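Local coordinates for mitotic checkpoint control protein kinase BUB1 (Drosophila melanogaster, PDB 6JKK) that probably acts as an ATP-binding mitotic checkpoint protein kinase at the kinetochore, represented here by the kinase domain of BubR1, at residues A[288-291]-A[292-296]; A[312-315]-A[316-320]. All coordinates share one frame; numbering follows the deposited sequence.

Contact 1: A[288-291]-A[292-296]; sequences RTMW and ENIFR
Trp291 and Phe295, one helical turn apart, meet where CE3 of the indole comes within 3.8 Å of CE1 of the phenyl ring. Their planes are 40° apart and the centroid of the six-membered indole ring lies 5.8 Å from that of the phenyl ring, so the two rings meet obliquely. Phe295 CG sits beside its own backbone N (chi1 -65°), which lays the ring back along the helix and brings Trp291 O over one of its faces; that oxygen also accepts the nearly straight N-H of Phe295 (172°). Next to it, Ile294 CD1 lies 3.9 Å from Met290 CG, the two side chains running alongside each other, while Met290 CE lies over one face of the indole, offset toward its rim. This is i to i+4 packing on helix 288-299, an amphipathic helix of the C-terminal lobe of the protein kinase fold. Arg288 and Glu292 run side by side on a more exposed flank, their flat ends nearly parallel, and touch where Arg288 CD comes 3.3 Å from Glu292 OE2. The same oxygen is 4.1 Å from Arg288 NE but well out of the guanidinium plane, so any attraction is probably between charges alone, with no N-H directed at it. A leucine in place of Glu292 would probably leave the Arg288 guanidinium without this nearby opposite charge. Beyond Glu292, Asn293 OD1 takes a 3.2 Å bond from Arg296 NH2 in the carbonyl plane, on a lone pair. In the second shell, Glu156 accepts the indole N-H of Trp291, and Val159, Met160 and Ser163 of helix 156-175 pack against the indole. Val253 and Leu260 of helix 246-261 lie against Phe295, and Met256 touches Ile294.

Contact 2: A[312-315]-A[316-320]; sequences QLRT and QLKCA
Gln316 reaches back one turn to Gln312, its CG 3.6 Å from Gln312 NE2, with the two amide planes 45° apart. Gln316 extends beyond CG, which sits beside the backbone N (chi1 -67°), and this carries its NE2 to 3.7 Å from Leu313 CD2, an amide against a methyl. The tight part of the contact lies against the backbone carbonyls: Lys318 CG is 2.9 Å from Arg314 O, the closest side-chain approach, and Leu317 CG 3.6 Å from Leu313 O. Leu317 also turns to Met160 and Leu167 of helix 156-175, and Leu313 to Leu298. These contacts place helix 310-322 in the helical C-terminal lobe of the kinase fold, its turns joined by i to i+4 backbone bonds such as Lys318 N to Arg314 O (2.9 Å). Arg314 is buried although charged, and its guanidinium is held by several acceptors: NE bonds to Cys164 O, NH2 to Asn199 and NH1 to Gln311. Lys318 lies alongside, its CE 3.7 Å from Arg314 NH2 and its NZ 4.5 Å from Arg314 NH1, a like-charge approach that a long, weak ion pair of NH2 with Asp168 may partly offset. By contrast, on the exposed side the side chains of Thr315 and Cys319 barely meet, CG2 to SG 4.2 Å, and Thr315 OG1 bonds back to Gln311 O.

Overall arrangement
Contact 1 and contact 2 lie on successive helices, 288-299 and 310-322, with their centres about 11 Å apart on the same side of the chain's centre. They touch directly. Asn293 ND2 and Gln316 OE1 are 3.2 Å apart, a probable hydrogen bond, and beside it the helices pack through Ile294 CD1 against Leu317 CD2 at 3.6 Å and Met290 SD against Ala320 CB at 3.6 Å. Both contacts also lean on helix 156-175, where Met160 touches residues of each. Both lie away from Lys85, the predicted ATP-binding residue.

Contact 1: A[288-291]-A[292-296]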
ATOM      1  N   ARG A 288      11.253 -13.491 -19.060  1.00 35.19           N
ATOM      2  CA  ARG A 288      11.214 -14.580 -18.083  1.00 31.76           C
ATOM      3  C   ARG A 288      12.315 -14.495 -17.040  1.00 27.96           C
ATOM      4  O   ARG A 288      12.045 -14.501 -15.839  1.00 25.45           O
ATOM      5  CB  ARG A 288      11.321 -15.922 -18.815  1.00 30.60           C
ATOM      6  CG  ARG A 288      10.192 -16.880 -18.532  1.00 38.68           C
ATOM      7  CD  ARG A 288      10.706 -18.175 -17.919  1.00 45.33           C
ATOM      8  NE  ARG A 288      11.819 -18.748 -18.673  1.00 45.38           N
ATOM      9  CZ  ARG A 288      11.702 -19.745 -19.544  1.00 55.35           C
ATOM     10  NH1 ARG A 288      10.516 -20.293 -19.779  1.00 56.68           N
ATOM     11  NH2 ARG A 288      12.772 -20.203 -20.179  1.00 54.90           N
ATOM     12  N   THR A 289      13.556 -14.432 -17.512  1.00 28.17           N
ATOM     13  CA  THR A 289      14.717 -14.333 -16.633  1.00 31.18           C
ATOM     14  C   THR A 289      14.590 -13.135 -15.693  1.00 26.99           C
ATOM     15  O   THR A 289      14.901 -13.233 -14.504  1.00 25.28           O
ATOM     16  CB  THR A 289      16.028 -14.248 -17.447  1.00 30.58           C
ATOM     17  OG1 THR A 289      16.138 -15.404 -18.285  1.00 32.84           O
ATOM     18  CG2 THR A 289      17.235 -14.193 -16.522  1.00 33.20           C
ATOM     19  N   MET A 290      14.109 -12.011 -16.216  1.00 25.68           N
ATOM     20  CA  MET A 290      13.958 -10.812 -15.401  1.00 21.40           C
ATOM     21  C   MET A 290      12.914 -10.996 -14.304  1.00 19.81           C
ATOM     22  O   MET A 290      13.184 -10.721 -13.127  1.00 21.99           O
ATOM     23  CB  MET A 290      13.590  -9.601 -16.259  1.00 26.86           C
ATOM     24  CG  MET A 290      13.336  -8.349 -15.433  1.00 23.20           C
ATOM     25  SD  MET A 290      12.471  -7.066 -16.354  1.00 23.65           S
ATOM     26  CE  MET A 290      10.812  -7.748 -16.384  1.00 27.35           C
ATOM     27  N   TRP A 291      11.720 -11.446 -14.687  1.00 19.45           N
ATOM     28  CA  TRP A 291      10.647 -11.645 -13.716  1.00 20.06           C
ATOM     29  C   TRP A 291      11.041 -12.698 -12.689  1.00 19.83           C
ATOM     30  O   TRP A 291      10.778 -12.537 -11.495  1.00 20.66           O
ATOM     31  CB  TRP A 291       9.336 -12.048 -14.402  1.00 18.28           C
ATOM     32  CG  TRP A 291       8.647 -10.910 -15.103  1.00 19.15           C
ATOM     33  CD1 TRP A 291       8.418 -10.789 -16.446  1.00 20.87           C
ATOM     34  CD2 TRP A 291       8.115  -9.725 -14.496  1.00 16.34           C
ATOM     35  NE1 TRP A 291       7.774  -9.601 -16.710  1.00 18.80           N
ATOM     36  CE2 TRP A 291       7.573  -8.932 -15.528  1.00 19.94           C
ATOM     37  CE3 TRP A 291       8.041  -9.257 -13.181  1.00 19.20           C
ATOM     38  CZ2 TRP A 291       6.967  -7.699 -15.284  1.00 15.62           C
ATOM     39  CZ3 TRP A 291       7.435  -8.033 -12.938  1.00 16.20           C
ATOM     40  CH2 TRP A 291       6.908  -7.268 -13.986  1.00 17.83           C
ATOM     41  N   GLU A 292      11.674 -13.773 -13.151  1.00 20.73           N
ATOM     42  CA  GLU A 292      12.131 -14.810 -12.230  1.00 27.32           C
ATOM     43  C   GLU A 292      13.178 -14.268 -11.245  1.00 28.11           C
ATOM     44  O   GLU A 292      13.137 -14.603 -10.058  1.00 26.25           O
ATOM     45  CB  GLU A 292      12.619 -16.052 -12.984  1.00 23.83           C
ATOM     46  CG  GLU A 292      11.474 -16.828 -13.648  1.00 28.88           C
ATOM     47  CD  GLU A 292      11.925 -18.091 -14.358  1.00 42.71           C
ATOM     48  OE1 GLU A 292      13.141 -18.245 -14.593  1.00 45.35           O
ATOM     49  OE2 GLU A 292      11.053 -18.925 -14.688  1.00 46.85           O
ATOM     50  N   ASN A 293      14.086 -13.418 -11.728  1.00 25.46           N
ATOM     51  CA  ASN A 293      15.023 -12.708 -10.853  1.00 25.47           C
ATOM     52  C   ASN A 293      14.290 -11.908  -9.781  1.00 26.48           C
ATOM     53  O   ASN A 293      14.581 -12.020  -8.589  1.00 22.69           O
ATOM     54  CB  ASN A 293      15.919 -11.749 -11.656  1.00 29.61           C
ATOM     55  CG  ASN A 293      17.119 -12.439 -12.294  1.00 35.57           C
ATOM     56  OD1 ASN A 293      17.408 -13.607 -12.025  1.00 35.74           O
ATOM     57  ND2 ASN A 293      17.840 -11.699 -13.135  1.00 33.04           N
ATOM     58  N   ILE A 294      13.347 -11.079 -10.221  1.00 24.29           N
ATOM     59  CA  ILE A 294      12.593 -10.219  -9.320  1.00 21.17           C
ATOM     60  C   ILE A 294      11.832 -11.021  -8.261  1.00 21.08           C
ATOM     61  O   ILE A 294      11.934 -10.730  -7.069  1.00 22.97           O
ATOM     62  CB  ILE A 294      11.615  -9.312 -10.100  1.00 18.82           C
ATOM     63  CG1 ILE A 294      12.390  -8.368 -11.026  1.00 22.74           C
ATOM     64  CG2 ILE A 294      10.735  -8.510  -9.136  1.00 18.02           C
ATOM     65  CD1 ILE A 294      11.514  -7.678 -12.066  1.00 24.83           C
ATOM     66  N   PHE A 295      11.088 -12.032  -8.699  1.00 20.55           N
ATOM     67  CA  PHE A 295      10.301 -12.852  -7.781  1.00 18.20           C
ATOM     68  C   PHE A 295      11.208 -13.598  -6.800  1.00 21.12           C
ATOM     69  O   PHE A 295      10.948 -13.615  -5.593  1.00 21.05           O
ATOM     70  CB  PHE A 295       9.427 -13.849  -8.553  1.00 21.60           C
ATOM     71  CG  PHE A 295       8.365 -13.205  -9.416  1.00 21.81           C
ATOM     72  CD1 PHE A 295       8.092 -11.845  -9.324  1.00 24.41           C
ATOM     73  CD2 PHE A 295       7.638 -13.977 -10.319  1.00 24.39           C
ATOM     74  CE1 PHE A 295       7.114 -11.260 -10.120  1.00 24.27           C
ATOM     75  CE2 PHE A 295       6.662 -13.405 -11.119  1.00 25.84           C
ATOM     76  CZ  PHE A 295       6.398 -12.044 -11.017  1.00 26.70           C
ATOM     77  N   ARG A 296      12.277 -14.201  -7.314  1.00 19.86           N
ATOM     78  CA  ARG A 296      13.181 -14.986  -6.475  1.00 20.68           C
ATOM     79  C   ARG A 296      13.884 -14.120  -5.434  1.00 22.03           C
ATOM     80  O   ARG A 296      14.028 -14.514  -4.274  1.00 23.59           O
ATOM     81  CB  ARG A 296      14.213 -15.728  -7.325  1.00 23.76           C
ATOM     82  CG  ARG A 296      15.043 -16.732  -6.536  1.00 28.63           C
ATOM     83  CD  ARG A 296      16.071 -17.451  -7.406  1.00 37.89           C
ATOM     84  NE  ARG A 296      15.826 -17.301  -8.837  1.00 45.67           N
ATOM     85  CZ  ARG A 296      16.468 -16.434  -9.618  1.00 48.30           C
ATOM     86  NH1 ARG A 296      17.393 -15.632  -9.108  1.00 52.96           N
ATOM     87  NH2 ARG A 296      16.182 -16.363 -10.909  1.00 52.39           N
TER

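Contact 2: A[312-315]-A[316-320]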
ATOM      1  N   GLN A 312      18.290  -2.002  -7.565  1.00 18.66           N
ATOM      2  CA  GLN A 312      18.843  -2.890  -8.600  1.00 19.75           C
ATOM      3  C   GLN A 312      17.708  -3.567  -9.372  1.00 18.50           C
ATOM      4  O   GLN A 312      17.800  -3.790 -10.583  1.00 19.91           O
ATOM      5  CB  GLN A 312      19.758  -3.946  -7.975  1.00 28.10           C
ATOM      6  CG  GLN A 312      20.078  -5.134  -8.890  1.00 46.49           C
ATOM      7  CD  GLN A 312      20.862  -4.738 -10.129  1.00 49.79           C
ATOM      8  OE1 GLN A 312      21.615  -3.765 -10.117  1.00 56.24           O
ATOM      9  NE2 GLN A 312      20.687  -5.495 -11.210  1.00 36.12           N
ATOM     10  N   LEU A 313      16.629  -3.886  -8.670  1.00 19.02           N
ATOM     11  CA  LEU A 313      15.465  -4.471  -9.328  1.00 19.88           C
ATOM     12  C   LEU A 313      14.805  -3.449 -10.252  1.00 16.93           C
ATOM     13  O   LEU A 313      14.365  -3.790 -11.356  1.00 17.04           O
ATOM     14  CB  LEU A 313      14.467  -5.006  -8.300  1.00 21.60           C
ATOM     15  CG  LEU A 313      14.963  -6.185  -7.467  1.00 20.57           C
ATOM     16  CD1 LEU A 313      13.879  -6.673  -6.514  1.00 22.33           C
ATOM     17  CD2 LEU A 313      15.438  -7.314  -8.365  1.00 24.38           C
ATOM     18  N   ARG A 314      14.751  -2.193  -9.810  1.00 14.58           N
ATOM     19  CA  ARG A 314      14.199  -1.130 -10.644  1.00 13.98           C
ATOM     20  C   ARG A 314      15.062  -0.977 -11.893  1.00 16.35           C
ATOM     21  O   ARG A 314      14.538  -0.812 -12.990  1.00 17.50           O
ATOM     22  CB  ARG A 314      14.111   0.196  -9.879  1.00 14.43           C
ATOM     23  CG  ARG A 314      13.049   0.228  -8.790  1.00 17.55           C
ATOM     24  CD  ARG A 314      12.877   1.635  -8.208  1.00 17.81           C
ATOM     25  NE  ARG A 314      12.255   2.558  -9.161  1.00 14.69           N
ATOM     26  CZ  ARG A 314      12.864   3.602  -9.716  1.00 18.04           C
ATOM     27  NH1 ARG A 314      14.119   3.900  -9.402  1.00 19.03           N
ATOM     28  NH2 ARG A 314      12.204   4.377 -10.574  1.00 17.93           N
ATOM     29  N   THR A 315      16.376  -1.072 -11.728  1.00 16.81           N
ATOM     30  CA  THR A 315      17.295  -1.009 -12.868  1.00 18.49           C
ATOM     31  C   THR A 315      17.002  -2.113 -13.883  1.00 18.81           C
ATOM     32  O   THR A 315      17.014  -1.874 -15.097  1.00 19.53           O
ATOM     33  CB  THR A 315      18.757  -1.068 -12.408  1.00 21.89           C
ATOM     34  OG1 THR A 315      19.045   0.102 -11.628  1.00 24.50           O
ATOM     35  CG2 THR A 315      19.714  -1.119 -13.611  1.00 22.44           C
ATOM     36  N   GLN A 316      16.720  -3.316 -13.389  1.00 18.52           N
ATOM     37  CA  GLN A 316      16.425  -4.430 -14.281  1.00 20.87           C
ATOM     38  C   GLN A 316      15.187  -4.138 -15.118  1.00 18.01           C
ATOM     39  O   GLN A 316      15.178  -4.380 -16.331  1.00 18.98           O
ATOM     40  CB  GLN A 316      16.261  -5.734 -13.493  1.00 26.40           C
ATOM     41  CG  GLN A 316      17.557  -6.232 -12.840  1.00 30.81           C
ATOM     42  CD  GLN A 316      17.454  -7.676 -12.388  1.00 41.65           C
ATOM     43  OE1 GLN A 316      17.042  -8.549 -13.156  1.00 42.41           O
ATOM     44  NE2 GLN A 316      17.824  -7.935 -11.138  1.00 41.49           N
ATOM     45  N   LEU A 317      14.153  -3.610 -14.468  1.00 16.24           N
ATOM     46  CA  LEU A 317      12.913  -3.254 -15.145  1.00 20.84           C
ATOM     47  C   LEU A 317      13.107  -2.128 -16.163  1.00 20.58           C
ATOM     48  O   LEU A 317      12.564  -2.189 -17.267  1.00 21.91           O
ATOM     49  CB  LEU A 317      11.842  -2.875 -14.121  1.00 16.78           C
ATOM     50  CG  LEU A 317      11.325  -4.024 -13.258  1.00 15.66           C
ATOM     51  CD1 LEU A 317      10.656  -3.490 -11.988  1.00 11.97           C
ATOM     52  CD2 LEU A 317      10.350  -4.889 -14.053  1.00 19.26           C
ATOM     53  N   LYS A 318      13.874  -1.106 -15.793  1.00 17.90           N
ATOM     54  CA  LYS A 318      14.138   0.010 -16.697  1.00 20.30           C
ATOM     55  C   LYS A 318      14.878  -0.453 -17.947  1.00 18.93           C
ATOM     56  O   LYS A 318      14.649   0.065 -19.045  1.00 21.45           O
ATOM     57  CB  LYS A 318      14.980   1.066 -15.996  1.00 20.06           C
ATOM     58  CG  LYS A 318      14.402   1.540 -14.688  1.00 27.60           C
ATOM     59  CD  LYS A 318      13.570   2.773 -14.843  1.00 39.60           C
ATOM     60  CE  LYS A 318      13.961   3.781 -13.783  1.00 28.61           C
ATOM     61  NZ  LYS A 318      15.440   3.779 -13.673  1.00 39.46           N
ATOM     62  N   CYS A 319      15.781  -1.415 -17.776  1.00 20.27           N
ATOM     63  CA  CYS A 319      16.552  -1.941 -18.902  1.00 22.11           C
ATOM     64  C   CYS A 319      15.638  -2.659 -19.887  1.00 22.15           C
ATOM     65  O   CYS A 319      15.796  -2.541 -21.098  1.00 23.69           O
ATOM     66  CB  CYS A 319      17.633  -2.905 -18.417  1.00 24.41           C
ATOM     67  SG  CYS A 319      19.049  -2.108 -17.637  1.00 26.13           S
ATOM     68  N   ALA A 320      14.678  -3.404 -19.357  1.00 20.70           N
ATOM     69  CA  ALA A 320      13.735  -4.116 -20.201  1.00 20.86           C
ATOM     70  C   ALA A 320      12.816  -3.126 -20.908  1.00 20.32           C
ATOM     71  O   ALA A 320      12.515  -3.283 -22.094  1.00 24.02           O
ATOM     72  CB  ALA A 320      12.928  -5.115 -19.376  1.00 19.70           C
TER